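Local coordinates for protein CHIR AB1 (Gallus gallus, PDB 2VSD) that probably acts as a cell-surface Fc receptor of the avian immune system, this part being its extracellular immunoglobulin domain, which is expected to bind antibody, at residues Val16-Thr21 with Thr63-Ala68; Val22-His27 with Val35-Asn40. One frame throughout, in Å; residues are numbered along the deposited sequence.

Contact 1: Val16-Thr21 with Thr63-Ala68; sequences VSLGDT and TNLEDA. Unlike the reference sequence in segment 16-21: Thr21 (reference Asn). With NAG (2-acetamido-2-deoxy-beta-D-glucopyranose), chain B; NAG (2-acetamido-2-deoxy-beta-D-glucopyranose), chain C.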
# COMPACT_ATOMS: atom_id res chain seq x y z
N VAL A 16 -2.08 -24.04 -12.45
CA VAL A 16 -0.92 -23.17 -12.29
C VAL A 16 0.11 -23.84 -11.40
O VAL A 16 -0.23 -24.40 -10.34
CB VAL A 16 -1.31 -21.77 -11.73
CG1 VAL A 16 -0.06 -20.94 -11.49
CG2 VAL A 16 -2.26 -21.06 -12.71
N SER A 17 1.37 -23.79 -11.82
CA SER A 17 2.48 -24.43 -11.12
C SER A 17 3.61 -23.45 -10.91
O SER A 17 3.69 -22.44 -11.60
CB SER A 17 3.01 -25.55 -12.01
OG SER A 17 1.96 -26.47 -12.29
N LEU A 18 4.54 -23.75 -10.00
CA LEU A 18 5.78 -22.98 -9.93
C LEU A 18 6.43 -22.87 -11.30
O LEU A 18 6.51 -23.86 -12.04
CB LEU A 18 6.80 -23.63 -8.97
CG LEU A 18 6.54 -23.68 -7.46
CD1 LEU A 18 7.90 -23.68 -6.72
CD2 LEU A 18 5.68 -22.57 -6.93
N GLY A 19 6.93 -21.68 -11.60
CA GLY A 19 7.56 -21.37 -12.87
C GLY A 19 6.64 -20.76 -13.89
O GLY A 19 7.10 -20.16 -14.87
N ASP A 20 5.32 -20.87 -13.67
CA ASP A 20 4.39 -20.29 -14.62
C ASP A 20 4.27 -18.79 -14.38
O ASP A 20 4.53 -18.33 -13.28
CB ASP A 20 3.00 -20.89 -14.47
CG ASP A 20 2.91 -22.30 -14.94
OD1 ASP A 20 3.87 -22.82 -15.58
OD2 ASP A 20 1.87 -22.90 -14.63
N THR A 21 3.89 -18.04 -15.41
CA THR A 21 3.62 -16.60 -15.27
C THR A 21 2.10 -16.37 -15.19
O THR A 21 1.33 -16.94 -15.99
CB THR A 21 4.32 -15.79 -16.42
OG1 THR A 21 5.72 -16.01 -16.32
CG2 THR A 21 4.04 -14.27 -16.31
N THR A 63 7.08 -18.10 -8.18
CA THR A 63 8.42 -18.57 -7.83
C THR A 63 8.44 -19.32 -6.50
O THR A 63 9.47 -19.87 -6.11
CB THR A 63 9.41 -17.41 -7.75
OG1 THR A 63 9.05 -16.55 -6.64
CG2 THR A 63 9.40 -16.62 -9.05
N ASN A 64 7.33 -19.33 -5.78
CA ASN A 64 7.37 -20.13 -4.54
C ASN A 64 5.97 -20.40 -4.04
O ASN A 64 5.02 -19.82 -4.53
CB ASN A 64 8.24 -19.45 -3.48
CG ASN A 64 7.63 -18.14 -3.00
OD1 ASN A 64 7.80 -17.09 -3.61
ND2 ASN A 64 6.87 -18.23 -1.95
N LEU A 65 5.86 -21.30 -3.06
CA LEU A 65 4.57 -21.75 -2.58
C LEU A 65 3.78 -20.61 -1.93
O LEU A 65 2.53 -20.70 -1.89
CB LEU A 65 4.76 -22.86 -1.54
CG LEU A 65 5.39 -24.15 -2.09
CD1 LEU A 65 5.60 -25.13 -0.91
CD2 LEU A 65 4.60 -24.77 -3.20
N GLU A 66 4.46 -19.59 -1.43
CA GLU A 66 3.78 -18.47 -0.77
C GLU A 66 3.07 -17.53 -1.74
O GLU A 66 2.35 -16.62 -1.31
CB GLU A 66 4.71 -17.73 0.21
CG GLU A 66 5.21 -18.68 1.34
CD GLU A 66 6.12 -17.97 2.32
OE1 GLU A 66 6.60 -16.87 1.99
OE2 GLU A 66 6.36 -18.53 3.42
N ASP A 67 3.23 -17.78 -3.04
CA ASP A 67 2.49 -17.03 -4.06
C ASP A 67 1.02 -17.43 -4.09
O ASP A 67 0.20 -16.68 -4.56
CB ASP A 67 3.09 -17.22 -5.48
CG ASP A 67 4.38 -16.46 -5.66
OD1 ASP A 67 4.45 -15.29 -5.22
OD2 ASP A 67 5.32 -17.02 -6.26
N ALA A 68 0.70 -18.61 -3.57
CA ALA A 68 -0.68 -19.06 -3.51
C ALA A 68 -1.48 -18.15 -2.57
O ALA A 68 -0.91 -17.52 -1.69
CB ALA A 68 -0.72 -20.51 -3.00
C1 NAG B . -1.38 -16.72 1.45
C2 NAG B . 0.08 -17.06 1.75
C3 NAG B . 0.47 -18.52 1.38
C4 NAG B . -0.62 -19.51 1.81
C5 NAG B . -2.01 -18.97 1.42
C6 NAG B . -3.20 -19.85 1.84
C7 NAG B . 1.59 -15.09 1.70
C8 NAG B . 1.09 -14.73 3.04
N2 NAG B . 1.03 -16.15 1.09
O3 NAG B . 1.73 -18.82 1.99
O4 NAG B . -0.54 -20.77 1.16
O5 NAG B . -2.22 -17.69 2.01
O6 NAG B . -3.10 -20.10 3.24
O7 NAG B . 2.45 -14.33 1.20
C1 NAG C . 0.53 -21.72 1.42
C2 NAG C . 0.05 -23.19 1.30
C3 NAG C . 0.68 -24.15 2.28
C4 NAG C . 2.11 -23.76 2.61
C5 NAG C . 2.16 -22.34 3.20
C6 NAG C . 3.57 -21.76 3.39
C7 NAG C . -2.01 -23.37 0.03
C8 NAG C . -3.50 -23.54 0.00
N2 NAG C . -1.41 -23.36 1.21
O3 NAG C . 0.63 -25.43 1.68
O4 NAG C . 2.52 -24.66 3.63
O5 NAG C . 1.49 -21.37 2.39
O6 NAG C . 4.35 -22.05 2.24
O7 NAG C . -1.42 -23.21 -1.04
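Two loops at one end of an immunoglobulin domain meet here: a tight turn ahead of strand 21-27 and the link from strand 55-61 to strand 69-78. Leu18 carries the contact. Its CG lies beside the backbone N (chi1 -68°), and the two methyls reach over the backbone of the other loop. CD2 rests on the peptide after Asn64, 3.6 Å from Asn64 C. The same methyl of Leu18 faces Leu65 CD2 at 4.5 Å, a loose apolar touch. No hydrogen bond joins the segments, and the contact lies at the surface.

Each loop is braced from within. Ser17 to Asp20 form a type II beta turn, with glycine at Gly19, where the backbone angles favour it. Ser17 N donates to Asp20 OD2 at 3.0 Å, from above the carboxylate plane. In the other loop Asp67 OD2 accepts two N-H groups. Thr63 N reaches Asp67 OD2 nearly along its C-O axis at 2.8 Å. Asn64 N reaches Asp67 OD2 from above the carboxylate plane at 3.1 Å. Asp67 OD1 forms a salt bridge with Arg44, so both oxygens are used. Within the short 3-10 turn 65-67, Glu66 O accepts a hydrogen bond from N2 of the first N-acetylglucosamine at 2.8 Å. Tyr71 OH hydrogen-bonds to Asp67 O, the tyrosine corner characteristic of immunoglobulin domains.

Contact 2: Val22-His27 with Val35-Asn40; sequences VTLRCH and VQLWLN. With NAG (2-acetamido-2-deoxy-beta-D-glucopyranose), chain B.
Apolar packing joins the segments at two points, both buried. Cys26 meets Val35: CG1 of the valine lies 3.8 Å from Cys26 SG and also touches its CB. The sulfur stands anti to the backbone N (chi1 -174°), and it forms the disulfide with Cys73. Leu24, two residues before Cys26, meets Leu37, two residues after Val35. CD1 of Leu37 lies 4.0 Å from Leu24 CB and close to its CG, and the two side chains cross at about a right angle. No hydrogen bond runs between the segments, because they belong to different sheets. Strand 21-27 lies in the three-stranded sheet and strand 33-39 in the four-stranded one. This is the core of an immunoglobulin beta-sandwich, with the disulfide pinning the two sheets together.

Hydrogen bonds occupy the outer side of 35-40. Trp38 NE1 donates to Gln36 OE1 at 2.9 Å. The oxygen lies almost in the indole plane, while the nitrogen sits above the plane of the amide. Gln36 OE1 also accepts from Arg74, so two donors hold the amide. Gln36 and Trp38 pack against the second subunit, on its Gln36 and Leu43.

One covalent link ends the segment: Asn40 ND2 is bonded to C1 of an N-acetylglucosamine, 1.4 Å away. Leu39 CD2 touches O7 of that sugar at 3.7 Å.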
# COMPACT_ATOMS: atom_id res chain seq x y z
N VAL A 22 1.65 -15.62 -14.19
CA VAL A 22 0.24 -15.29 -14.06
C VAL A 22 0.03 -13.78 -14.22
O VAL A 22 0.93 -12.98 -13.98
CB VAL A 22 -0.40 -15.75 -12.71
CG1 VAL A 22 -0.35 -17.27 -12.57
CG2 VAL A 22 0.31 -15.08 -11.48
N THR A 23 -1.18 -13.43 -14.63
CA THR A 23 -1.56 -12.06 -14.82
C THR A 23 -2.84 -11.84 -14.02
O THR A 23 -3.85 -12.55 -14.22
CB THR A 23 -1.85 -11.73 -16.31
OG1 THR A 23 -0.63 -11.86 -17.07
CG2 THR A 23 -2.33 -10.28 -16.42
N LEU A 24 -2.78 -10.86 -13.13
CA LEU A 24 -3.92 -10.42 -12.36
C LEU A 24 -4.32 -9.07 -12.94
O LEU A 24 -3.55 -8.10 -12.88
CB LEU A 24 -3.52 -10.20 -10.88
CG LEU A 24 -3.35 -11.42 -9.96
CD1 LEU A 24 -4.69 -12.11 -9.68
CD2 LEU A 24 -2.30 -12.40 -10.45
N ARG A 25 -5.50 -9.03 -13.53
CA ARG A 25 -5.93 -7.84 -14.25
C ARG A 25 -7.00 -7.14 -13.41
O ARG A 25 -8.06 -7.73 -13.10
CB ARG A 25 -6.44 -8.24 -15.64
CG ARG A 25 -6.91 -7.10 -16.48
CD ARG A 25 -7.22 -7.57 -17.91
NE ARG A 25 -7.96 -6.54 -18.64
CZ ARG A 25 -7.41 -5.62 -19.43
NH1 ARG A 25 -6.09 -5.59 -19.62
NH2 ARG A 25 -8.19 -4.74 -20.05
N CYS A 26 -6.72 -5.88 -13.05
CA CYS A 26 -7.62 -5.14 -12.18
C CYS A 26 -8.37 -4.16 -13.05
O CYS A 26 -7.75 -3.25 -13.65
CB CYS A 26 -6.86 -4.38 -11.08
SG CYS A 26 -7.94 -3.57 -9.85
N HIS A 27 -9.68 -4.35 -13.12
CA HIS A 27 -10.55 -3.53 -13.99
C HIS A 27 -11.15 -2.37 -13.23
O HIS A 27 -11.77 -2.57 -12.20
CB HIS A 27 -11.69 -4.38 -14.54
CG HIS A 27 -11.22 -5.51 -15.39
ND1 HIS A 27 -11.01 -6.78 -14.89
CD2 HIS A 27 -10.93 -5.58 -16.71
CE1 HIS A 27 -10.60 -7.58 -15.87
NE2 HIS A 27 -10.55 -6.87 -16.98
N VAL A 35 -3.02 1.79 -8.54
CA VAL A 35 -3.74 0.52 -8.36
C VAL A 35 -2.89 -0.38 -7.47
O VAL A 35 -1.68 -0.43 -7.65
CB VAL A 35 -4.00 -0.15 -9.70
CG1 VAL A 35 -4.90 -1.37 -9.52
CG2 VAL A 35 -4.65 0.85 -10.68
N GLN A 36 -3.53 -1.06 -6.52
CA GLN A 36 -2.79 -1.94 -5.61
C GLN A 36 -3.22 -3.40 -5.77
O GLN A 36 -4.42 -3.69 -5.88
CB GLN A 36 -3.11 -1.55 -4.19
CG GLN A 36 -2.68 -0.12 -3.87
CD GLN A 36 -2.99 0.31 -2.46
OE1 GLN A 36 -3.84 -0.26 -1.77
NE2 GLN A 36 -2.30 1.38 -2.01
N LEU A 37 -2.25 -4.32 -5.70
CA LEU A 37 -2.58 -5.72 -5.63
C LEU A 37 -2.23 -6.20 -4.23
O LEU A 37 -1.08 -6.08 -3.81
CB LEU A 37 -1.81 -6.55 -6.67
CG LEU A 37 -2.21 -8.04 -6.74
CD1 LEU A 37 -3.59 -8.24 -7.42
CD2 LEU A 37 -1.14 -8.80 -7.51
N TRP A 38 -3.21 -6.83 -3.58
CA TRP A 38 -3.11 -7.30 -2.20
C TRP A 38 -3.17 -8.80 -2.21
O TRP A 38 -3.94 -9.40 -3.00
CB TRP A 38 -4.31 -6.80 -1.39
CG TRP A 38 -4.21 -5.34 -1.11
CD1 TRP A 38 -4.26 -4.32 -2.02
CD2 TRP A 38 -4.01 -4.74 0.17
NE1 TRP A 38 -4.14 -3.09 -1.36
CE2 TRP A 38 -3.98 -3.33 -0.02
CE3 TRP A 38 -3.89 -5.25 1.48
CZ2 TRP A 38 -3.79 -2.42 1.03
CZ3 TRP A 38 -3.71 -4.35 2.54
CH2 TRP A 38 -3.66 -2.94 2.31
N LEU A 39 -2.35 -9.41 -1.35
CA LEU A 39 -2.32 -10.88 -1.20
C LEU A 39 -2.54 -11.22 0.27
O LEU A 39 -1.77 -10.73 1.13
CB LEU A 39 -0.96 -11.44 -1.71
CG LEU A 39 -0.65 -12.91 -1.36
CD1 LEU A 39 -1.79 -13.86 -1.85
CD2 LEU A 39 0.69 -13.37 -1.95
N ASN A 40 -3.59 -12.01 0.58
CA ASN A 40 -3.87 -12.42 1.97
C ASN A 40 -3.99 -11.20 2.89
O ASN A 40 -3.59 -11.24 4.08
CB ASN A 40 -2.79 -13.36 2.52
CG ASN A 40 -2.70 -14.68 1.76
OD1 ASN A 40 -3.54 -15.00 0.91
ND2 ASN A 40 -1.61 -15.43 2.07
C1 NAG B . -1.38 -16.72 1.45
C2 NAG B . 0.08 -17.06 1.75
C3 NAG B . 0.47 -18.52 1.38
C4 NAG B . -0.62 -19.51 1.81
C5 NAG B . -2.01 -18.97 1.42
C6 NAG B . -3.20 -19.85 1.84
C7 NAG B . 1.59 -15.09 1.70
C8 NAG B . 1.09 -14.73 3.04
N2 NAG B . 1.03 -16.15 1.09
O3 NAG B . 1.73 -18.82 1.99
O4 NAG B . -0.54 -20.77 1.16
O5 NAG B . -2.22 -17.69 2.01
O6 NAG B . -3.10 -20.10 3.24
O7 NAG B . 2.45 -14.33 1.20

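Contact 2 lies at the middle of the domain, about 1 Å from the chain centre, and contact 1 at one end, with about 15 Å between the contact centres. Along the chain the order is 16-21, 22-27, 35-40, 63-68, so the core pair falls between the two loops. Segment 16-21 runs directly into 22-27. The contacts also touch: Val16 CG1 packs on Val22 CG1 at 3.8 Å, and Leu39 CD2 on Glu66 O at 3.7 Å. Both contacts touch the same first N-acetylglucosamine. Contact 2 joins the two sheets in the core, while contact 1 joins loops at the end of the same immunoglobulin domain where the glycan sits.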